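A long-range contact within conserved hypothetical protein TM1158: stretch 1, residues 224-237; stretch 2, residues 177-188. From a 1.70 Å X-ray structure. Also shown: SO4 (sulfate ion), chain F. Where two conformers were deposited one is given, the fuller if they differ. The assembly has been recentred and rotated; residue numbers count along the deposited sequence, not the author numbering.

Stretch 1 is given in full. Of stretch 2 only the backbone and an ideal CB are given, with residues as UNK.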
# COMPACT_ATOMS: atom_id res chain seq x y z
N VAL A 224 -0.69 11.00 -13.83
CA VAL A 224 0.40 11.46 -12.98
C VAL A 224 0.73 10.39 -11.95
O VAL A 224 1.90 10.07 -11.77
CB VAL A 224 0.08 12.78 -12.27
CG1 VAL A 224 1.07 13.10 -11.18
CG2 VAL A 224 0.06 13.90 -13.25
N LEU A 225 -0.30 9.81 -11.33
CA LEU A 225 -0.07 8.81 -10.30
C LEU A 225 0.59 7.56 -10.90
O LEU A 225 1.50 7.01 -10.30
CB LEU A 225 -1.33 8.49 -9.57
CG LEU A 225 -1.81 9.59 -8.60
CD1 LEU A 225 -3.09 9.16 -7.97
CD2 LEU A 225 -0.76 9.91 -7.58
N LYS A 226 0.14 7.12 -12.07
CA LYS A 226 0.73 5.95 -12.70
C LYS A 226 2.21 6.16 -13.00
O LYS A 226 3.02 5.24 -12.83
CB LYS A 226 0.01 5.55 -13.97
CG LYS A 226 0.41 4.19 -14.47
CD LYS A 226 -0.38 3.83 -15.69
CE LYS A 226 -0.11 2.43 -16.15
NZ LYS A 226 -0.90 2.12 -17.38
N GLY A 227 2.56 7.35 -13.47
CA GLY A 227 3.94 7.67 -13.75
C GLY A 227 4.82 7.62 -12.50
O GLY A 227 5.95 7.09 -12.54
N LEU A 228 4.33 8.16 -11.40
CA LEU A 228 5.06 8.12 -10.12
C LEU A 228 5.21 6.68 -9.58
O LEU A 228 6.27 6.29 -9.10
CB LEU A 228 4.38 9.00 -9.11
CG LEU A 228 4.38 10.51 -9.41
CD1 LEU A 228 3.52 11.25 -8.40
CD2 LEU A 228 5.75 11.04 -9.42
N LEU A 229 4.15 5.92 -9.71
CA LEU A 229 4.11 4.54 -9.28
C LEU A 229 5.15 3.72 -10.09
O LEU A 229 5.89 2.90 -9.51
CB LEU A 229 2.69 4.02 -9.45
CG LEU A 229 2.40 2.57 -9.05
CD1 LEU A 229 2.89 2.21 -7.64
CD2 LEU A 229 0.88 2.27 -9.20
N ARG A 230 5.22 3.94 -11.39
CA ARG A 230 6.23 3.31 -12.25
C ARG A 230 7.64 3.66 -11.75
O ARG A 230 8.51 2.78 -11.65
CB ARG A 230 6.19 3.80 -13.69
CG ARG A 230 5.24 3.16 -14.54
CD ARG A 230 5.39 3.63 -15.99
NE ARG A 230 4.23 3.25 -16.77
CZ ARG A 230 3.38 4.09 -17.32
NH1 ARG A 230 3.49 5.41 -17.12
NH2 ARG A 230 2.39 3.62 -18.06
N SER A 231 7.86 4.93 -11.42
CA SER A 231 9.17 5.37 -10.96
C SER A 231 9.53 4.65 -9.67
O SER A 231 10.67 4.22 -9.49
CB SER A 231 9.23 6.89 -10.77
OG SER A 231 9.16 7.52 -12.05
N LEU A 232 8.60 4.67 -8.71
CA LEU A 232 8.78 3.98 -7.44
C LEU A 232 9.17 2.51 -7.65
O LEU A 232 10.15 2.03 -7.08
CB LEU A 232 7.55 4.12 -6.54
CG LEU A 232 7.60 3.34 -5.21
CD1 LEU A 232 8.78 3.86 -4.33
CD2 LEU A 232 6.28 3.46 -4.55
N LEU A 233 8.39 1.81 -8.46
CA LEU A 233 8.59 0.38 -8.67
C LEU A 233 9.92 0.10 -9.33
O LEU A 233 10.65 -0.79 -8.89
CB LEU A 233 7.44 -0.19 -9.48
CG LEU A 233 6.09 -0.24 -8.77
CD1 LEU A 233 5.00 -0.49 -9.82
CD2 LEU A 233 6.00 -1.26 -7.64
N GLU A 234 10.29 0.91 -10.33
CA GLU A 234 11.54 0.70 -10.98
C GLU A 234 12.70 0.87 -10.00
O GLU A 234 13.67 0.12 -10.04
CB GLU A 234 11.70 1.67 -12.16
CG GLU A 234 10.74 1.36 -13.33
CD GLU A 234 10.68 2.51 -14.35
OE1 GLU A 234 9.75 2.52 -15.20
OE2 GLU A 234 11.58 3.37 -14.32
N ARG A 235 12.61 1.87 -9.16
CA ARG A 235 13.67 2.12 -8.20
C ARG A 235 13.75 1.04 -7.13
O ARG A 235 14.84 0.64 -6.71
CB ARG A 235 13.45 3.50 -7.58
CG ARG A 235 14.00 4.63 -8.41
CD ARG A 235 13.49 5.99 -7.94
NE ARG A 235 13.98 7.02 -8.84
CZ ARG A 235 15.12 7.67 -8.71
NH1 ARG A 235 15.99 7.37 -7.76
NH2 ARG A 235 15.46 8.55 -9.65
N MSE A 236 12.60 0.53 -6.72
CA MSE A 236 12.58 -0.52 -5.66
C MSE A 236 13.21 -1.82 -6.12
O MSE A 236 13.88 -2.46 -5.33
CB MSE A 236 11.20 -0.78 -5.16
CG MSE A 236 10.69 0.37 -4.32
SE MSE A 236 8.96 0.03 -3.56
CE MSE A 236 9.63 -1.28 -2.16
N VAL A 237 13.01 -2.19 -7.38
CA VAL A 237 13.55 -3.47 -7.89
C VAL A 237 14.91 -3.32 -8.57
O VAL A 237 15.51 -4.32 -8.98
CB VAL A 237 12.57 -4.18 -8.88
CG1 VAL A 237 11.21 -4.32 -8.29
CG2 VAL A 237 12.52 -3.45 -10.21
N UNK A 177 15.19 0.62 5.30
CA UNK A 177 15.98 -0.25 4.43
C UNK A 177 15.34 -0.27 3.06
O UNK A 177 15.06 0.77 2.47
CB UNK A 177 16.09 -1.67 5.00
N UNK A 178 15.03 -1.49 2.59
CA UNK A 178 14.29 -1.68 1.35
C UNK A 178 12.79 -1.86 1.52
O UNK A 178 12.08 -2.19 0.55
CB UNK A 178 14.85 -2.90 0.61
N UNK A 179 12.30 -1.61 2.73
CA UNK A 179 10.88 -1.70 3.03
C UNK A 179 10.24 -0.32 3.12
O UNK A 179 10.78 0.59 3.75
CB UNK A 179 10.66 -2.47 4.34
N UNK A 180 9.11 -0.22 2.46
CA UNK A 180 8.39 1.02 2.30
C UNK A 180 6.99 0.82 2.80
O UNK A 180 6.36 -0.18 2.49
CB UNK A 180 8.40 1.49 0.84
N UNK A 181 6.48 1.75 3.58
CA UNK A 181 5.07 1.75 3.96
C UNK A 181 4.41 3.03 3.52
O UNK A 181 4.88 4.10 3.83
CB UNK A 181 4.91 1.57 5.47
N UNK A 182 3.29 2.91 2.81
CA UNK A 182 2.48 4.08 2.41
C UNK A 182 1.08 3.88 2.93
O UNK A 182 0.48 2.87 2.68
CB UNK A 182 2.47 4.28 0.89
N UNK A 183 0.56 4.86 3.67
CA UNK A 183 -0.80 4.77 4.16
C UNK A 183 -1.83 4.87 3.01
O UNK A 183 -2.93 4.27 3.05
CB UNK A 183 -1.05 5.87 5.19
N UNK A 184 -1.45 5.65 1.99
CA UNK A 184 -2.32 6.06 0.91
C UNK A 184 -2.17 5.21 -0.38
O UNK A 184 -1.22 4.40 -0.53
CB UNK A 184 -2.05 7.53 0.59
N UNK A 185 -3.04 5.51 -1.34
CA UNK A 185 -3.11 4.78 -2.60
C UNK A 185 -2.72 5.68 -3.76
O UNK A 185 -3.35 6.73 -3.98
CB UNK A 185 -4.51 4.21 -2.82
N UNK A 186 -1.71 5.24 -4.52
CA UNK A 186 -1.40 5.83 -5.81
C UNK A 186 -1.64 4.82 -6.92
O UNK A 186 -1.38 5.12 -8.10
CB UNK A 186 0.05 6.33 -5.84
N UNK A 187 -2.20 3.65 -6.57
CA UNK A 187 -2.51 2.59 -7.55
C UNK A 187 -3.95 2.54 -8.01
O UNK A 187 -4.32 1.70 -8.82
CB UNK A 187 -2.15 1.23 -6.96
N UNK A 188 -4.79 3.41 -7.45
CA UNK A 188 -6.20 3.43 -7.79
C UNK A 188 -6.45 4.52 -8.85
O UNK A 188 -6.53 5.72 -8.55
CB UNK A 188 -7.05 3.67 -6.54
S SO4 F . 18.98 9.54 -8.60
O1 SO4 F . 17.92 10.08 -9.36
O2 SO4 F . 19.69 10.68 -8.02
O3 SO4 F . 19.97 8.83 -9.35
O4 SO4 F . 18.45 8.68 -7.61

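Stretch 1 is a helix that offers stretch 2 an apolar face, formed by Leu 225, Leu 229, Leu 232 and the selenomethionine Met 236, with no charge or free side-chain donor along it. Stretch 2 runs past this face from the Met 236 end to the Leu 225 end.

Position 177 has phi/psi of 66/-125, and nothing of stretch 1 lies near its ideal CB. The positive phi by itself favours glycine, and the residue is Gly 177. At 178 the CB points sideways into open space, so many side chains, polar ones included, would suit; it is Lys 178, whose backbone O lies 3.8 Å from Met 236 CE.

The extended backbone of 179 to 182 alternates its faces. Position 179 points away from the helix, which sets no demand on it; it is Ala 179. Position 180 points toward the helix, and its ideal CB is 4.3 Å from Met 236 CE. A small or medium apolar group, such as alanine, valine or isoleucine, could pack there. The residue is Val 180, in the t rotamer, and its CG2 reaches 3.8 Å from Met 236 CE. Position 181 is again out of reach; it is Gly 181. Position 182 points toward the helix, but its ideal CB has nothing of stretch 1 within 5.5 Å, so a longer apolar chain is needed to touch it: leucine, isoleucine or methionine. Leu 182 extends its CD1 to 4.4 Å from Leu 232 CD2.

Positions 183 and 184 lie beyond reach of stretch 1; they are Gln 183 and Phe 184. Position 185 points sideways with no partner on the helix, leaving the choice wide. It is His 185, whose ND1 donates a hydrogen bond to OE2 of the residue at 187 (2.6 Å).

Position 186 makes the principal contact. Its ideal CB lies 4.1 Å from Leu 225 CD2 and 5.0 Å from Leu 229 CB, so a branched or long aliphatic chain would suit. Ile 186 sends CG2 to 3.9 Å from Leu 225 CD2 and CD1 to 3.9 Å from Leu 229 CD1. Its carbonyl O, 3.7 Å from Leu 225 CB, is buried without a polar partner.

At 187 the ideal CB is 3.9 Å from Leu 229 CD2, yet the bond points away overall, so a polar end could leave the apolar face. Glu 187 does this: its CB packs 3.8 Å from Leu 229 CD2 while its carboxylate accepts the histidine bond. Position 188 points away; it is Val 188.

Stretch 2 177-188: GKAVGLQFHIEV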
# COMPACT_ATOMS: atom_id res chain seq x y z
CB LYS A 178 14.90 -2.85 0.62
CG LYS A 178 16.34 -2.51 0.21
CD LYS A 178 17.22 -3.74 0.11
CE LYS A 178 17.08 -4.48 -1.19
NZ LYS A 178 18.20 -5.52 -1.35
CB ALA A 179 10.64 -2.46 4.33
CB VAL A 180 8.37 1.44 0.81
CG1 VAL A 180 7.51 2.70 0.57
CG2 VAL A 180 9.79 1.60 0.26
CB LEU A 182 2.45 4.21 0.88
CG LEU A 182 3.74 4.41 0.13
CD1 LEU A 182 3.46 4.56 -1.39
CD2 LEU A 182 4.51 5.60 0.66
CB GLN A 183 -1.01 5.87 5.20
CG GLN A 183 -2.42 5.93 5.74
CD GLN A 183 -2.72 4.73 6.61
OE1 GLN A 183 -2.27 4.69 7.76
NE2 GLN A 183 -3.47 3.76 6.07
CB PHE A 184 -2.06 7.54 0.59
CG PHE A 184 -0.62 7.84 0.31
CD1 PHE A 184 0.24 8.29 1.33
CD2 PHE A 184 -0.13 7.76 -1.00
CE1 PHE A 184 1.58 8.56 1.05
CE2 PHE A 184 1.17 8.04 -1.26
CZ PHE A 184 2.04 8.46 -0.25
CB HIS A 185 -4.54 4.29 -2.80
CG HIS A 185 -4.98 3.35 -1.74
ND1 HIS A 185 -4.77 1.99 -1.82
CD2 HIS A 185 -5.61 3.56 -0.56
CE1 HIS A 185 -5.28 1.40 -0.75
NE2 HIS A 185 -5.80 2.33 0.03
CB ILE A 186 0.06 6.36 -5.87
CG1 ILE A 186 1.08 5.24 -5.74
CG2 ILE A 186 0.30 7.41 -4.80
CD1 ILE A 186 2.57 5.71 -5.86
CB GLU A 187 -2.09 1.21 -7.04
CG GLU A 187 -3.05 0.53 -6.06
CD GLU A 187 -3.05 1.10 -4.63
OE1 GLU A 187 -2.27 2.03 -4.26
OE2 GLU A 187 -3.85 0.55 -3.82
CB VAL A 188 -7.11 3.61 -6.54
CG1 VAL A 188 -8.62 3.60 -6.94
CG2 VAL A 188 -6.83 2.52 -5.50
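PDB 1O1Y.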